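Local coordinates for TT1696 protein (Thermus thermophilus, PDB 1UFB) that is of unknown function, carries a HEPN domain and may bind DNA, at the interface of chains A and B. Numbering follows the deposited sequence. Chains: chain A/B, TT1696 protein.

Contact 1 and contact 2 lie about 30 Å apart, measured between the centres of their C-alpha atoms, at opposite ends of one two-fold symmetric interface. Both use, with the chains exchanged, the start of helix 4-24 and the loop around the 3-10 helix 92-94 that runs on towards the 3-10 helix 100-103; contact 2 also reaches Trp29 of helix 27-48. Asp6 and Pro92 appear in each. Contact 1 shows residues 3 to 7 of one chain, contact 2 the same helix of the other from Asp6 to His13. Each chain therefore reaches over the other, a reciprocal clasp consistent with a dimer, although the structure alone does not prove one in solution.

Contact 1: the interface of chains A and B. Residues chain A 3, 6-7; chain B 92-93, 95-98.
The ring of B:Pro92 lies over one face of the A:Trp7 indole, the tightly packed part of this helix-to-loop contact. CD does the touching above the six-membered ring, 3.5 Å from its centroid, while CG sits over the five-membered ring at 3.9 Å, both as CH-pi contacts. The indole CG is anti to the carbonyl carbon (chi1 -75°), which turns the flat system from helix 4-24 towards the 3-10 helix 92-94. B:Asp93 closes the rim: its carboxylate carbon CG lies in the indole plane, 3.7 Å from A:Trp7 CZ2, with the two planes 62° apart. An alanine in place of A:Trp7 would probably leave the B:Pro92 ring without its aromatic platform and open a gap beside B:Asp93. The polar side is well covered but loosely bonded. The bent chain of A:Arg3 carries its guanidinium among backbone carbonyls, but its N-H groups point away from those of B:Pro92 and B:Gly98, and the approach to B:His95 O is too short to be relied on. Its NH1 forms a long salt bridge within chain A to A:Asp6 OD2, 3.4 Å away, and that carboxylate oxygen approaches the guanidinium at its edge, in plane. The same oxygen accepts a weak hydrogen bond from B:Gly98 N at 3.1 Å, bent to 126° at the hydrogen. Over the centre of the guanidinium, the carbonyl oxygen B:Pro96 O stands 3.5 Å above the plane.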
loop_
_atom_site.group_PDB
_atom_site.type_symbol
_atom_site.label_atom_id
_atom_site.label_comp_id
_atom_site.label_asym_id
_atom_site.label_seq_id
_atom_site.Cartn_x
_atom_site.Cartn_y
_atom_site.Cartn_z
ATOM N N ARG A 3 -0.393 -22.559 1.445
ATOM C CA ARG A 3 -0.012 -21.234 0.992
ATOM C C ARG A 3 0.869 -20.451 1.933
ATOM O O ARG A 3 1.273 -19.351 1.581
ATOM C CB ARG A 3 -1.255 -20.424 0.629
ATOM C CG ARG A 3 -1.906 -20.881 -0.643
ATOM C CD ARG A 3 -1.375 -20.058 -1.823
ATOM N NE ARG A 3 -2.569 -19.541 -2.358
ATOM C CZ ARG A 3 -2.714 -18.541 -3.185
ATOM N NH1 ARG A 3 -1.678 -17.835 -3.687
ATOM N NH2 ARG A 3 -3.978 -18.241 -3.420
ATOM N N ASP A 6 3.714 -19.091 0.049
ATOM C CA ASP A 6 3.324 -17.988 -0.832
ATOM C C ASP A 6 3.331 -16.637 -0.046
ATOM O O ASP A 6 3.771 -15.590 -0.568
ATOM C CB ASP A 6 1.911 -18.249 -1.397
ATOM C CG ASP A 6 1.884 -19.392 -2.408
ATOM O OD1 ASP A 6 2.950 -19.752 -2.955
ATOM O OD2 ASP A 6 0.813 -19.920 -2.683
ATOM N N TRP A 7 2.817 -16.665 1.181
ATOM C CA TRP A 7 2.782 -15.445 2.004
ATOM C C TRP A 7 4.170 -15.063 2.477
ATOM O O TRP A 7 4.519 -13.870 2.575
ATOM C CB TRP A 7 1.824 -15.625 3.198
ATOM C CG TRP A 7 0.383 -15.561 2.770
ATOM C CD1 TRP A 7 -0.345 -16.554 2.180
ATOM C CD2 TRP A 7 -0.478 -14.418 2.840
ATOM N NE1 TRP A 7 -1.615 -16.100 1.866
ATOM C CE2 TRP A 7 -1.723 -14.794 2.268
ATOM C CE3 TRP A 7 -0.321 -13.121 3.326
ATOM C CZ2 TRP A 7 -2.820 -13.903 2.173
ATOM C CZ3 TRP A 7 -1.398 -12.239 3.228
ATOM C CH2 TRP A 7 -2.629 -12.643 2.657
ATOM N N PRO B 92 -1.620 -12.632 -1.632
ATOM C CA PRO B 92 -1.587 -13.903 -2.389
ATOM C C PRO B 92 -2.923 -14.585 -2.540
ATOM O O PRO B 92 -3.212 -15.220 -3.573
ATOM C CB PRO B 92 -0.586 -14.767 -1.614
ATOM C CG PRO B 92 0.356 -13.699 -0.946
ATOM C CD PRO B 92 -0.707 -12.648 -0.482
ATOM N N ASP B 93 -3.792 -14.402 -1.540
ATOM C CA ASP B 93 -5.067 -15.109 -1.630
ATOM C C ASP B 93 -5.934 -14.480 -2.712
ATOM O O ASP B 93 -7.018 -14.938 -2.976
ATOM C CB ASP B 93 -5.783 -15.213 -0.234
ATOM C CG ASP B 93 -6.076 -13.840 0.390
ATOM O OD1 ASP B 93 -5.443 -12.854 0.009
ATOM O OD2 ASP B 93 -6.958 -13.734 1.252
ATOM N N HIS B 95 -4.997 -14.612 -5.707
ATOM C CA HIS B 95 -4.580 -15.351 -6.898
ATOM C C HIS B 95 -4.602 -16.866 -6.584
ATOM O O HIS B 95 -4.563 -17.259 -5.429
ATOM C CB HIS B 95 -3.182 -14.923 -7.287
ATOM C CG HIS B 95 -3.066 -13.456 -7.518
ATOM N ND1 HIS B 95 -3.311 -12.881 -8.751
ATOM C CD2 HIS B 95 -2.835 -12.433 -6.648
ATOM C CE1 HIS B 95 -3.250 -11.567 -8.624
ATOM N NE2 HIS B 95 -2.972 -11.276 -7.360
ATOM N N PRO B 96 -4.572 -17.722 -7.620
ATOM C CA PRO B 96 -4.623 -19.169 -7.407
ATOM C C PRO B 96 -3.406 -19.776 -6.762
ATOM O O PRO B 96 -3.528 -20.705 -5.995
ATOM C CB PRO B 96 -4.851 -19.717 -8.821
ATOM C CG PRO B 96 -5.283 -18.440 -9.673
ATOM C CD PRO B 96 -4.417 -17.406 -9.058
ATOM N N ALA B 97 -2.236 -19.235 -7.042
ATOM C CA ALA B 97 -1.032 -19.795 -6.487
ATOM C C ALA B 97 0.040 -18.757 -6.474
ATOM O O ALA B 97 -0.036 -17.767 -7.204
ATOM C CB ALA B 97 -0.553 -21.015 -7.358
ATOM N N GLY B 98 1.050 -19.023 -5.665
ATOM C CA GLY B 98 2.215 -18.162 -5.557
ATOM C C GLY B 98 1.903 -16.889 -4.799
ATOM O O GLY B 98 0.795 -16.724 -4.288
#

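Contact 2: the interface of chains A and B. Residues chain A 29, 89-90, 92, 99-101; chain B 6, 9-10, 13.
Helix 4-24 of chain B, the first helix of the HEPN domain, lies against the chain A loop that leads into the 3-10 helix 100-103, with B:Gln10 and B:His13 reaching across from the helix. B:Gln10 CG is anti to the backbone N (chi1 179°) and the chain then bends at chi2, carrying the amide between the A:Arg90 carbonyl and the start of the 3-10 helix at A:Ala100 and A:Ala101. Its carbonyl oxygen OE1 accepts a hydrogen bond from A:Ala101 N at 3.1 Å, with 155° at the hydrogen. The donor lies in the carbonyl plane and meets a lone pair. A:Ala100 N is also near OE1, but its N-H points elsewhere. The other end of the amide is tied through water: B:Gln10 NE2 is 3.0 Å from water 1, which in turn is 2.8 Å from A:Thr89 O. Held at both its oxygen and its nitrogen, the amide is likely to be restrained from flipping. Lower down the same side chain, A:Pro92 CG packs obliquely against B:Gln10 CB at 3.7 Å. Nearer the helix start, A:Pro99 lies across B:Asp6 and B:Glu9, its ring carbon CG 3.7 Å from B:Glu9 CG, an apolar meeting of ring and methylene, with the carboxylate turned away from the proline. At the far end comes B:His13, a possible phosphorylation site, unmodified here. Its imidazole has CG anti to the backbone N (chi1 -178°) and offers one face to the methyl group of A:Ala101, whose CB stands 3.5 Å from the ring centroid, offset toward the rim. The edge of A:Trp29 completes this cluster, with the imidazole nitrogen B:His13 ND1 lying in the indole plane and CE1 of the same ring 3.3 Å from A:Trp29 CD1.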
loop_
_atom_site.group_PDB
_atom_site.type_symbol
_atom_site.label_atom_id
_atom_site.label_comp_id
_atom_site.label_asym_id
_atom_site.label_seq_id
_atom_site.Cartn_x
_atom_site.Cartn_y
_atom_site.Cartn_z
ATOM N N TRP A 29 6.801 5.433 1.815
ATOM C CA TRP A 29 6.432 4.183 1.117
ATOM C C TRP A 29 7.252 3.018 1.633
ATOM O O TRP A 29 6.751 1.898 1.695
ATOM C CB TRP A 29 6.619 4.334 -0.425
ATOM C CG TRP A 29 5.354 4.891 -1.035
ATOM C CD1 TRP A 29 5.095 6.194 -1.347
ATOM C CD2 TRP A 29 4.170 4.147 -1.375
ATOM N NE1 TRP A 29 3.809 6.321 -1.876
ATOM C CE2 TRP A 29 3.219 5.077 -1.902
ATOM C CE3 TRP A 29 3.824 2.799 -1.303
ATOM C CZ2 TRP A 29 1.925 4.680 -2.356
ATOM C CZ3 TRP A 29 2.537 2.401 -1.763
ATOM C CH2 TRP A 29 1.608 3.355 -2.278
ATOM N N THR A 89 1.369 6.647 6.558
ATOM C CA THR A 89 2.374 6.803 5.522
ATOM C C THR A 89 1.794 7.198 4.171
ATOM O O THR A 89 2.510 7.616 3.295
ATOM C CB THR A 89 3.120 5.491 5.337
ATOM O OG1 THR A 89 2.156 4.396 5.260
ATOM C CG2 THR A 89 4.030 5.244 6.549
ATOM N N ARG A 90 0.481 7.090 3.992
ATOM C CA ARG A 90 -0.141 7.320 2.670
ATOM C C ARG A 90 -1.280 8.349 2.673
ATOM O O ARG A 90 -1.673 8.821 1.616
ATOM C CB ARG A 90 -0.786 6.014 2.163
ATOM C CG ARG A 90 0.203 4.847 1.990
ATOM C CD ARG A 90 -0.549 3.586 1.570
ATOM N NE ARG A 90 -1.301 3.013 2.684
ATOM C CZ ARG A 90 -2.587 2.593 2.615
ATOM N NH1 ARG A 90 -3.324 2.694 1.471
ATOM N NH2 ARG A 90 -3.103 1.946 3.655
ATOM N N PRO A 92 -2.880 11.945 3.866
ATOM C CA PRO A 92 -2.606 13.283 4.428
ATOM C C PRO A 92 -3.341 13.623 5.717
ATOM O O PRO A 92 -2.741 14.179 6.639
ATOM C CB PRO A 92 -2.934 14.227 3.271
ATOM C CG PRO A 92 -2.601 13.351 2.050
ATOM C CD PRO A 92 -3.291 12.037 2.440
ATOM N N PRO A 99 1.351 16.723 2.641
ATOM C CA PRO A 99 1.066 15.364 2.197
ATOM C C PRO A 99 1.667 14.414 3.255
ATOM O O PRO A 99 2.552 14.795 4.036
ATOM C CB PRO A 99 1.805 15.259 0.875
ATOM C CG PRO A 99 2.985 16.259 1.073
ATOM C CD PRO A 99 2.247 17.424 1.708
ATOM N N ALA A 100 1.189 13.179 3.257
ATOM C CA ALA A 100 1.687 12.185 4.188
ATOM C C ALA A 100 3.186 11.932 4.007
ATOM O O ALA A 100 3.912 11.887 4.981
ATOM C CB ALA A 100 0.922 10.854 3.978
ATOM N N ALA A 101 3.631 11.813 2.758
ATOM C CA ALA A 101 5.034 11.457 2.423
ATOM C C ALA A 101 6.175 12.214 3.083
ATOM O O ALA A 101 7.258 11.620 3.379
ATOM C CB ALA A 101 5.210 11.531 0.909
ATOM N N ASP B 6 -2.968 19.174 -0.443
ATOM C CA ASP B 6 -2.099 18.197 0.217
ATOM C C ASP B 6 -2.329 16.817 -0.434
ATOM O O ASP B 6 -1.372 16.058 -0.694
ATOM C CB ASP B 6 -2.388 18.105 1.700
ATOM C CG ASP B 6 -1.968 19.360 2.470
ATOM O OD1 ASP B 6 -0.949 19.998 2.112
ATOM O OD2 ASP B 6 -2.663 19.674 3.456
ATOM N N GLU B 9 -0.750 16.669 -3.878
ATOM C CA GLU B 9 0.686 16.439 -3.767
ATOM C C GLU B 9 0.974 14.993 -3.334
ATOM O O GLU B 9 1.976 14.385 -3.755
ATOM C CB GLU B 9 1.338 17.446 -2.780
ATOM C CG GLU B 9 2.877 17.203 -2.533
ATOM C CD GLU B 9 3.783 17.310 -3.788
ATOM O OE1 GLU B 9 3.647 18.288 -4.569
ATOM O OE2 GLU B 9 4.644 16.402 -3.983
ATOM N N GLN B 10 0.132 14.438 -2.472
ATOM C CA GLN B 10 0.304 13.014 -2.087
ATOM C C GLN B 10 0.105 12.168 -3.398
ATOM O O GLN B 10 0.914 11.265 -3.716
ATOM C CB GLN B 10 -0.732 12.626 -1.041
ATOM C CG GLN B 10 -0.619 11.171 -0.641
ATOM C CD GLN B 10 0.725 10.854 0.018
ATOM O OE1 GLN B 10 1.202 11.631 0.857
ATOM N NE2 GLN B 10 1.345 9.715 -0.352
ATOM N N HIS B 13 3.196 12.257 -5.500
ATOM C CA HIS B 13 4.233 11.465 -4.885
ATOM C C HIS B 13 3.950 9.956 -5.134
ATOM O O HIS B 13 4.870 9.133 -5.408
ATOM C CB HIS B 13 4.261 11.718 -3.361
ATOM C CG HIS B 13 5.358 10.961 -2.680
ATOM N ND1 HIS B 13 5.137 9.797 -1.971
ATOM C CD2 HIS B 13 6.702 11.121 -2.724
ATOM C CE1 HIS B 13 6.305 9.271 -1.616
ATOM N NE2 HIS B 13 7.266 10.056 -2.060
HETATM O O HOH W 1 3.705 8.335 0.920
#